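Local coordinates for protein structure-specific endonuclease subunit SLX1 (Candida glabrata, PDB 4XM5) that probably acts as the catalytic subunit of the SLX1-SLX4 endonuclease, cutting branched DNA close to its junctions during repair and recombination, at residues Q5-F10 with V291-I296; G85-Y90 with K110-T115; L207-I212 with I296-D301. One frame throughout, in Å; residues are numbered along the deposited sequence.

Contact 1. Residues Q5-F10 with V291-I296; sequences QQIPDF and VIYYSI
Tyr293 reaches from helix 288-302 along the loop at Ile7, and its OH donates to Asp9 OD1 at 2.5 Å. Its CG lies anti to the backbone N (chi1 163°), which carries the ring off the helix and alongside the loop to Asp9, past Ile7 O, which lies 3.3 Å from Tyr293 CE1 at the ring edge. The packing is tightest around buried Ile7, whose CD1 meets Ile292 CG2 at 3.6 Å and whose CG2 rests 3.8 Å from Tyr293 CD1. Ile73 of the second subunit adds to this patch. The partly exposed side, at Gln6 and Asp9, is held by polar bonds and by water 1, which bridges Ile7 O and Tyr293 O, rather than by close apolar packing. Gln6 NE2 donates almost straight to Ile7 O (2.7 Å) and also to Asp9 OD1, while its OE1 accepts from Lys297 and Lys300, so both ends of the amide are gripped. NE2 and the tyrosine hydroxyl approach Asp9 OD1 from opposite faces of the carboxylate. Lys201 makes a cation-pi contact with Tyr293. The contact packs the lead-in to strand 12-18 of the GIY-YIG nuclease fold against helix 288-302, which follows the predicted SLX1-type zinc finger.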
loop_
_atom_site.group_PDB
_atom_site.type_symbol
_atom_site.label_atom_id
_atom_site.label_comp_id
_atom_site.label_asym_id
_atom_site.label_seq_id
_atom_site.Cartn_x
_atom_site.Cartn_y
_atom_site.Cartn_z
ATOM N N GLN A 5 0.982 -10.559 7.939
ATOM C CA GLN A 5 -0.091 -10.228 6.998
ATOM C C GLN A 5 0.448 -10.427 5.586
ATOM O O GLN A 5 1.612 -10.141 5.318
ATOM C CB GLN A 5 -0.624 -8.796 7.230
ATOM C CG GLN A 5 -0.284 -7.740 6.181
ATOM C CD GLN A 5 -0.822 -6.329 6.541
ATOM O OE1 GLN A 5 -0.083 -5.459 7.025
ATOM N NE2 GLN A 5 -2.109 -6.110 6.295
ATOM N N GLN A 6 -0.382 -10.962 4.694
ATOM C CA GLN A 6 0.077 -11.289 3.351
ATOM C C GLN A 6 -0.518 -10.350 2.325
ATOM O O GLN A 6 -1.508 -9.681 2.589
ATOM C CB GLN A 6 -0.262 -12.747 2.989
ATOM C CG GLN A 6 -1.764 -13.063 2.836
ATOM C CD GLN A 6 -2.041 -14.354 2.035
ATOM O OE1 GLN A 6 -2.256 -15.423 2.612
ATOM N NE2 GLN A 6 -2.028 -14.250 0.706
ATOM N N ILE A 7 0.115 -10.280 1.162
ATOM C CA ILE A 7 -0.556 -9.754 -0.001
ATOM C C ILE A 7 -1.693 -10.711 -0.361
ATOM O O ILE A 7 -1.468 -11.910 -0.503
ATOM C CB ILE A 7 0.411 -9.595 -1.189
ATOM C CG1 ILE A 7 1.428 -8.481 -0.907
ATOM C CG2 ILE A 7 -0.359 -9.337 -2.501
ATOM C CD1 ILE A 7 2.690 -8.583 -1.731
ATOM N N PRO A 8 -2.924 -10.184 -0.496
ATOM C CA PRO A 8 -4.099 -11.003 -0.797
ATOM C C PRO A 8 -3.898 -11.931 -1.999
ATOM O O PRO A 8 -3.336 -11.497 -3.007
ATOM C CB PRO A 8 -5.181 -9.959 -1.113
ATOM C CG PRO A 8 -4.746 -8.729 -0.366
ATOM C CD PRO A 8 -3.251 -8.743 -0.483
ATOM N N ASP A 9 -4.346 -13.176 -1.885
ATOM C CA ASP A 9 -4.344 -14.093 -3.024
ATOM C C ASP A 9 -4.988 -13.424 -4.240
ATOM O O ASP A 9 -4.440 -13.452 -5.342
ATOM C CB ASP A 9 -5.052 -15.384 -2.647
ATOM C CG ASP A 9 -4.315 -16.130 -1.562
ATOM O OD1 ASP A 9 -3.094 -15.913 -1.422
ATOM O OD2 ASP A 9 -4.940 -16.936 -0.846
ATOM N N PHE A 10 -6.119 -12.764 -4.009
ATOM C CA PHE A 10 -6.797 -11.979 -5.042
ATOM C C PHE A 10 -7.482 -10.753 -4.443
ATOM O O PHE A 10 -8.198 -10.848 -3.446
ATOM C CB PHE A 10 -7.846 -12.825 -5.790
ATOM C CG PHE A 10 -8.492 -12.089 -6.944
ATOM C CD1 PHE A 10 -9.552 -11.224 -6.732
ATOM C CD2 PHE A 10 -8.001 -12.229 -8.232
ATOM C CE1 PHE A 10 -10.108 -10.526 -7.789
ATOM C CE2 PHE A 10 -8.564 -11.548 -9.276
ATOM C CZ PHE A 10 -9.615 -10.697 -9.059
ATOM N N VAL A 291 6.845 -11.397 -7.033
ATOM C CA VAL A 291 7.930 -11.974 -6.248
ATOM C C VAL A 291 7.728 -11.731 -4.748
ATOM O O VAL A 291 7.916 -12.632 -3.937
ATOM C CB VAL A 291 9.277 -11.408 -6.681
ATOM C CG1 VAL A 291 10.368 -11.825 -5.712
ATOM C CG2 VAL A 291 9.607 -11.872 -8.085
ATOM N N ILE A 292 7.332 -10.518 -4.375
ATOM C CA ILE A 292 7.013 -10.262 -2.980
ATOM C C ILE A 292 5.817 -11.093 -2.505
ATOM O O ILE A 292 5.853 -11.658 -1.409
ATOM C CB ILE A 292 6.723 -8.773 -2.725
ATOM C CG1 ILE A 292 7.980 -7.947 -2.995
ATOM C CG2 ILE A 292 6.257 -8.567 -1.292
ATOM C CD1 ILE A 292 7.821 -6.490 -2.694
ATOM N N TYR A 293 4.766 -11.179 -3.319
ATOM C CA TYR A 293 3.607 -11.984 -2.925
ATOM C C TYR A 293 4.023 -13.407 -2.490
ATOM O O TYR A 293 3.639 -13.867 -1.408
ATOM C CB TYR A 293 2.566 -12.084 -4.047
ATOM C CG TYR A 293 1.581 -13.235 -3.784
ATOM C CD1 TYR A 293 0.460 -13.037 -2.992
ATOM C CD2 TYR A 293 1.801 -14.527 -4.301
ATOM C CE1 TYR A 293 -0.420 -14.067 -2.717
ATOM C CE2 TYR A 293 0.930 -15.566 -4.017
ATOM C CZ TYR A 293 -0.185 -15.318 -3.227
ATOM O OH TYR A 293 -1.087 -16.315 -2.923
ATOM N N TYR A 294 4.806 -14.105 -3.312
ATOM C CA TYR A 294 5.143 -15.480 -2.962
ATOM C C TYR A 294 6.130 -15.471 -1.814
ATOM O O TYR A 294 6.108 -16.361 -0.968
ATOM C CB TYR A 294 5.729 -16.259 -4.142
ATOM C CG TYR A 294 4.783 -16.522 -5.269
ATOM C CD1 TYR A 294 3.809 -17.511 -5.177
ATOM C CD2 TYR A 294 4.890 -15.812 -6.448
ATOM C CE1 TYR A 294 2.942 -17.769 -6.243
ATOM C CE2 TYR A 294 4.046 -16.054 -7.505
ATOM C CZ TYR A 294 3.072 -17.033 -7.405
ATOM O OH TYR A 294 2.245 -17.237 -8.471
ATOM N N SER A 295 6.991 -14.459 -1.777
ATOM C CA SER A 295 7.956 -14.365 -0.697
ATOM C C SER A 295 7.229 -14.294 0.621
ATOM O O SER A 295 7.522 -15.034 1.553
ATOM C CB SER A 295 8.851 -13.145 -0.859
ATOM O OG SER A 295 9.821 -13.070 0.198
ATOM N N ILE A 296 6.279 -13.379 0.690
ATOM C CA ILE A 296 5.551 -13.117 1.923
ATOM C C ILE A 296 4.709 -14.325 2.280
ATOM O O ILE A 296 4.665 -14.762 3.428
ATOM C CB ILE A 296 4.634 -11.866 1.784
ATOM C CG1 ILE A 296 5.467 -10.583 1.768
ATOM C CG2 ILE A 296 3.612 -11.822 2.890
ATOM C CD1 ILE A 296 6.498 -10.486 2.889
HETATM O O HOH W 1 1.539 -12.765 -0.064
#

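Contact 2. Residues G85-Y90 with K110-T115; sequences GYQTRY and KLAMIT
Met113 and Gln87 meet because one side chain folds and the other stretches. Beyond a CG set beside its own backbone N, Met113 bends twice (chi2 -47°, chi3 -58°), which folds the thioether against the strand backbone, its methyl turned to Gly85 and Tyr86. Gln87, with chi2 at 180°, is instead extended and lays its amide against Ala112. The two chains pass at a slant, Gln87 CG touching Met113 SD at 3.4 Å, and the sulfur also lies 3.7 Å from Gln87 N. The methyl at the end of the methionine lies against the backbone just before this point, CE being 3.4 Å from Tyr86 O and 3.8 Å from Gly85 C. Strand 86-88 pairs antiparallel with strand 99-102, and helix 107-120 packs beside this small two-stranded sheet, separate from the main sheet of the GIY-YIG nuclease domain. The strand and helix axes approach to 7.8 Å, a gap filled chiefly by Met113 and Gln87. Trp82 of helix 72-84, the helix that runs into the strand, also packs on Met113. From the preceding residue of helix 107-120, Ala112 CB lies over the flat amide of Gln87: it is 3.8 Å from Gln87 OE1 and 3.9 Å from Gln87 NE2, so the methyl favours neither end. Further along the strand, Thr88 OG1 hydrogen-bonds to Ser116 and Asn120 of the same helix. Tyr86 points away from the helix and packs on Met261 of the second subunit, and its backbone also hydrogen-bonds to that subunit.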
loop_
_atom_site.group_PDB
_atom_site.type_symbol
_atom_site.label_atom_id
_atom_site.label_comp_id
_atom_site.label_asym_id
_atom_site.label_seq_id
_atom_site.Cartn_x
_atom_site.Cartn_y
_atom_site.Cartn_z
ATOM N N GLY A 85 -11.898 10.514 -8.479
ATOM C CA GLY A 85 -10.615 11.153 -8.720
ATOM C C GLY A 85 -10.559 11.888 -10.042
ATOM O O GLY A 85 -11.492 11.831 -10.846
ATOM N N TYR A 86 -9.450 12.585 -10.259
ATOM C CA TYR A 86 -9.278 13.430 -11.429
ATOM C C TYR A 86 -8.480 12.724 -12.515
ATOM O O TYR A 86 -7.572 11.945 -12.218
ATOM C CB TYR A 86 -8.577 14.740 -11.043
ATOM C CG TYR A 86 -9.458 15.725 -10.315
ATOM C CD1 TYR A 86 -10.841 15.580 -10.314
ATOM C CD2 TYR A 86 -8.911 16.808 -9.635
ATOM C CE1 TYR A 86 -11.656 16.482 -9.652
ATOM C CE2 TYR A 86 -9.716 17.711 -8.971
ATOM C CZ TYR A 86 -11.088 17.543 -8.982
ATOM O OH TYR A 86 -11.900 18.440 -8.322
ATOM N N GLN A 87 -8.820 13.011 -13.770
ATOM C CA GLN A 87 -8.025 12.542 -14.897
ATOM C C GLN A 87 -6.733 13.346 -15.010
ATOM O O GLN A 87 -6.607 14.420 -14.422
ATOM C CB GLN A 87 -8.818 12.635 -16.207
ATOM C CG GLN A 87 -9.961 11.655 -16.317
ATOM C CD GLN A 87 -10.724 11.781 -17.619
ATOM O OE1 GLN A 87 -11.899 11.418 -17.696
ATOM N NE2 GLN A 87 -10.060 12.290 -18.653
ATOM N N THR A 88 -5.778 12.811 -15.765
ATOM C CA THR A 88 -4.517 13.494 -16.065
ATOM C C THR A 88 -4.173 13.362 -17.555
ATOM O O THR A 88 -4.907 12.716 -18.308
ATOM C CB THR A 88 -3.359 12.928 -15.231
ATOM O OG1 THR A 88 -3.311 11.507 -15.406
ATOM C CG2 THR A 88 -3.542 13.252 -13.748
ATOM N N ARG A 89 -3.066 13.973 -17.975
ATOM C CA ARG A 89 -2.592 13.854 -19.354
ATOM C C ARG A 89 -1.109 14.190 -19.449
ATOM O O ARG A 89 -0.646 15.162 -18.851
ATOM C CB ARG A 89 -3.395 14.763 -20.293
ATOM N N TYR A 90 -0.364 13.390 -20.205
ATOM C CA TYR A 90 1.069 13.617 -20.358
ATOM C C TYR A 90 1.354 14.519 -21.551
ATOM O O TYR A 90 2.154 15.451 -21.456
ATOM C CB TYR A 90 1.815 12.289 -20.507
ATOM N N LYS A 110 -14.922 6.612 -17.798
ATOM C CA LYS A 110 -14.664 5.548 -16.841
ATOM C C LYS A 110 -13.352 4.852 -17.152
ATOM O O LYS A 110 -12.620 4.469 -16.231
ATOM C CB LYS A 110 -15.795 4.519 -16.846
ATOM C CG LYS A 110 -17.169 5.099 -16.612
ATOM C CD LYS A 110 -17.488 5.211 -15.137
ATOM C CE LYS A 110 -18.599 6.229 -14.876
ATOM N NZ LYS A 110 -18.558 6.710 -13.456
ATOM N N LEU A 111 -13.072 4.680 -18.455
ATOM C CA LEU A 111 -11.903 3.926 -18.906
ATOM C C LEU A 111 -10.676 4.840 -18.974
ATOM O O LEU A 111 -9.540 4.377 -18.779
ATOM C CB LEU A 111 -12.170 3.235 -20.259
ATOM C CG LEU A 111 -13.267 2.135 -20.269
ATOM C CD1 LEU A 111 -13.569 1.604 -21.679
ATOM C CD2 LEU A 111 -12.982 0.961 -19.313
ATOM N N ALA A 112 -10.892 6.134 -19.206
ATOM C CA ALA A 112 -9.811 7.101 -19.069
ATOM C C ALA A 112 -9.209 7.099 -17.645
ATOM O O ALA A 112 -7.988 7.172 -17.489
ATOM C CB ALA A 112 -10.300 8.496 -19.429
ATOM N N MET A 113 -10.062 7.021 -16.617
ATOM C CA MET A 113 -9.596 6.997 -15.229
ATOM C C MET A 113 -8.663 5.814 -14.945
ATOM O O MET A 113 -7.673 5.965 -14.219
ATOM C CB MET A 113 -10.781 6.956 -14.244
ATOM C CG MET A 113 -11.427 8.315 -13.941
ATOM S SD MET A 113 -10.267 9.654 -13.567
ATOM C CE MET A 113 -9.344 9.049 -12.177
ATOM N N ILE A 114 -8.975 4.645 -15.515
ATOM C CA ILE A 114 -8.083 3.494 -15.394
ATOM C C ILE A 114 -6.684 3.854 -15.905
ATOM O O ILE A 114 -5.702 3.680 -15.189
ATOM C CB ILE A 114 -8.612 2.268 -16.165
ATOM C CG1 ILE A 114 -9.848 1.671 -15.490
ATOM C CG2 ILE A 114 -7.561 1.185 -16.262
ATOM C CD1 ILE A 114 -10.568 0.610 -16.402
ATOM N N THR A 115 -6.607 4.369 -17.133
ATOM C CA THR A 115 -5.344 4.743 -17.749
ATOM C C THR A 115 -4.599 5.770 -16.910
ATOM O O THR A 115 -3.383 5.706 -16.747
ATOM C CB THR A 115 -5.555 5.338 -19.152
ATOM O OG1 THR A 115 -6.361 4.447 -19.939
ATOM C CG2 THR A 115 -4.222 5.586 -19.823
#

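Contact 3. Residues L207-I212 with I296-D301; sequences LYKEKI and IKLNKD
The Tyr208 ring stands beside Leu298, whose CD1 approaches it obliquely, while Phe241 stacks on the ring and Tyr294 meets it edge-to-face. Leu298 is a knob in a hole: it projects from helix 288-302 into a four-residue pocket of helix 176-214, formed by Leu205, Tyr208, Lys209 and Ile212. The axes of the two segments lie 10.9 Å apart at closest and are inclined at 65°; Leu298 is the main side chain between them. Both of its methyls, CD1 and CD2, reach Tyr208 CB at 3.8 Å, and the Leu298 and Tyr208 side chains cross at about a right angle. CD2 also presses 3.5 Å from Lys209 CG and comes to 4.1 Å from Ile212 CD1. Strand 239-241 borders the same cluster, with Phe241 also touching Leu298 and Ile212. Tyr208 OH hydrogen-bonds to Cys242 O, in the predicted zinc-finger region, and the Tyr208 side chain is about 9 Å from a bound zinc ion. Outside the apolar core, the extended chain of Lys209 (chi2 -176°, chi3 179°) spans to the other helix. There its NZ forms a long salt bridge, 3.5 Å to Asp301 OD2. The carboxylate thus joins two lysines in a small network, for its other oxygen, Asp301 OD1, takes a 3.1 Å bond from Lys297 NZ on its syn lone pair.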
loop_
_atom_site.group_PDB
_atom_site.type_symbol
_atom_site.label_atom_id
_atom_site.label_comp_id
_atom_site.label_asym_id
_atom_site.label_seq_id
_atom_site.Cartn_x
_atom_site.Cartn_y
_atom_site.Cartn_z
ATOM N N LEU A 207 5.375 -25.467 -5.694
ATOM C CA LEU A 207 6.685 -25.745 -6.290
ATOM C C LEU A 207 7.811 -24.930 -5.640
ATOM O O LEU A 207 8.949 -25.389 -5.604
ATOM C CB LEU A 207 6.657 -25.499 -7.808
ATOM C CG LEU A 207 5.792 -26.443 -8.668
ATOM C CD1 LEU A 207 5.420 -25.807 -10.008
ATOM C CD2 LEU A 207 6.476 -27.797 -8.869
ATOM N N TYR A 208 7.516 -23.736 -5.115
ATOM C CA TYR A 208 8.555 -22.997 -4.381
ATOM C C TYR A 208 8.818 -23.688 -3.024
ATOM O O TYR A 208 9.971 -23.795 -2.597
ATOM C CB TYR A 208 8.181 -21.519 -4.170
ATOM C CG TYR A 208 8.177 -20.619 -5.409
ATOM C CD1 TYR A 208 8.946 -20.914 -6.536
ATOM C CD2 TYR A 208 7.410 -19.451 -5.427
ATOM C CE1 TYR A 208 8.933 -20.072 -7.652
ATOM C CE2 TYR A 208 7.386 -18.613 -6.526
ATOM C CZ TYR A 208 8.145 -18.915 -7.638
ATOM O OH TYR A 208 8.089 -18.050 -8.725
ATOM N N LYS A 209 7.754 -24.172 -2.369
ATOM C CA LYS A 209 7.894 -24.900 -1.106
ATOM C C LYS A 209 8.743 -26.144 -1.318
ATOM O O LYS A 209 9.611 -26.462 -0.510
ATOM C CB LYS A 209 6.537 -25.309 -0.525
ATOM C CG LYS A 209 5.556 -24.166 -0.281
ATOM C CD LYS A 209 4.270 -24.647 0.389
ATOM C CE LYS A 209 3.299 -23.505 0.651
ATOM N NZ LYS A 209 1.970 -23.988 1.164
ATOM N N GLU A 210 8.486 -26.843 -2.420
ATOM C CA GLU A 210 9.230 -28.050 -2.754
ATOM C C GLU A 210 10.719 -27.724 -2.869
ATOM O O GLU A 210 11.571 -28.467 -2.381
ATOM C CB GLU A 210 8.694 -28.656 -4.056
ATOM C CG GLU A 210 8.452 -30.155 -4.012
ATOM C CD GLU A 210 7.311 -30.589 -4.924
ATOM O OE1 GLU A 210 6.160 -30.145 -4.704
ATOM O OE2 GLU A 210 7.562 -31.373 -5.865
ATOM N N LYS A 211 11.013 -26.593 -3.501
ATOM C CA LYS A 211 12.385 -26.114 -3.672
ATOM C C LYS A 211 13.094 -25.839 -2.340
ATOM O O LYS A 211 14.300 -26.074 -2.205
ATOM C CB LYS A 211 12.392 -24.848 -4.532
ATOM C CG LYS A 211 12.304 -25.094 -6.027
ATOM C CD LYS A 211 11.923 -23.827 -6.788
ATOM C CE LYS A 211 12.173 -23.974 -8.286
ATOM N NZ LYS A 211 13.625 -23.894 -8.620
ATOM N N ILE A 212 12.339 -25.345 -1.359
ATOM C CA ILE A 212 12.913 -25.003 -0.059
ATOM C C ILE A 212 13.103 -26.244 0.802
ATOM O O ILE A 212 14.175 -26.455 1.376
ATOM C CB ILE A 212 12.034 -23.985 0.694
ATOM C CG1 ILE A 212 11.878 -22.708 -0.145
ATOM C CG2 ILE A 212 12.651 -23.654 2.042
ATOM C CD1 ILE A 212 10.898 -21.696 0.407
ATOM N N ILE A 296 6.279 -13.379 0.690
ATOM C CA ILE A 296 5.551 -13.117 1.923
ATOM C C ILE A 296 4.709 -14.325 2.280
ATOM O O ILE A 296 4.665 -14.762 3.428
ATOM C CB ILE A 296 4.634 -11.866 1.784
ATOM C CG1 ILE A 296 5.467 -10.583 1.768
ATOM C CG2 ILE A 296 3.612 -11.822 2.890
ATOM C CD1 ILE A 296 6.498 -10.486 2.889
ATOM N N LYS A 297 4.034 -14.857 1.269
ATOM C CA LYS A 297 3.131 -15.975 1.458
ATOM C C LYS A 297 3.881 -17.231 1.918
ATOM O O LYS A 297 3.458 -17.912 2.854
ATOM C CB LYS A 297 2.366 -16.231 0.156
ATOM C CG LYS A 297 1.528 -17.460 0.155
ATOM C CD LYS A 297 0.346 -17.268 1.052
ATOM C CE LYS A 297 -0.703 -18.319 0.787
ATOM N NZ LYS A 297 -1.752 -18.188 1.815
ATOM N N LEU A 298 4.997 -17.534 1.269
ATOM C CA LEU A 298 5.781 -18.709 1.642
ATOM C C LEU A 298 6.271 -18.581 3.072
ATOM O O LEU A 298 6.358 -19.563 3.802
ATOM C CB LEU A 298 6.992 -18.894 0.724
ATOM C CG LEU A 298 6.896 -19.489 -0.669
ATOM C CD1 LEU A 298 8.053 -18.916 -1.464
ATOM C CD2 LEU A 298 6.991 -21.007 -0.612
ATOM N N ASN A 299 6.623 -17.362 3.457
ATOM C CA ASN A 299 7.050 -17.117 4.815
ATOM C C ASN A 299 5.895 -17.296 5.788
ATOM O O ASN A 299 6.041 -17.940 6.819
ATOM C CB ASN A 299 7.629 -15.720 4.939
ATOM C CG ASN A 299 8.045 -15.402 6.345
ATOM O OD1 ASN A 299 7.280 -14.830 7.115
ATOM N ND2 ASN A 299 9.257 -15.790 6.700
ATOM N N LYS A 300 4.744 -16.729 5.439
ATOM C CA LYS A 300 3.538 -16.801 6.265
ATOM C C LYS A 300 3.031 -18.224 6.475
ATOM O O LYS A 300 2.749 -18.629 7.604
ATOM C CB LYS A 300 2.419 -15.966 5.638
ATOM C CG LYS A 300 1.036 -16.225 6.241
ATOM C CD LYS A 300 -0.066 -15.571 5.410
ATOM C CE LYS A 300 -1.437 -15.762 6.036
ATOM N NZ LYS A 300 -2.444 -16.249 5.030
ATOM N N ASP A 301 2.903 -18.972 5.384
ATOM C CA ASP A 301 2.309 -20.302 5.448
ATOM C C ASP A 301 3.117 -21.247 6.336
ATOM O O ASP A 301 2.542 -22.056 7.062
ATOM C CB ASP A 301 2.156 -20.889 4.040
ATOM C CG ASP A 301 0.892 -20.399 3.333
ATOM O OD1 ASP A 301 0.261 -19.419 3.813
ATOM O OD2 ASP A 301 0.532 -21.002 2.294
#

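How the contacts relate
Contacts 1 and 3 are neighbours, with centres 11 Å apart, and share helix 288-302 as well as Ile296. They alternate along the chain: contact 1 opens at the N-terminus, contact 3 opens on helix 176-214, and both close on the final helix, which thereby ties the start of the nuclease domain and the long helix together. Gln6 and the Tyr294-Tyr208 pair join them directly. Contact 2 lies wholly between the two segments of contact 1 and ends before contact 3 begins. Its centre is 28 Å from contact 1 and 38 Å from contact 3, across the chain's centre. All three touch the second copy of the protein in the two-chain assembly, which is thus met on opposite sides of that centre.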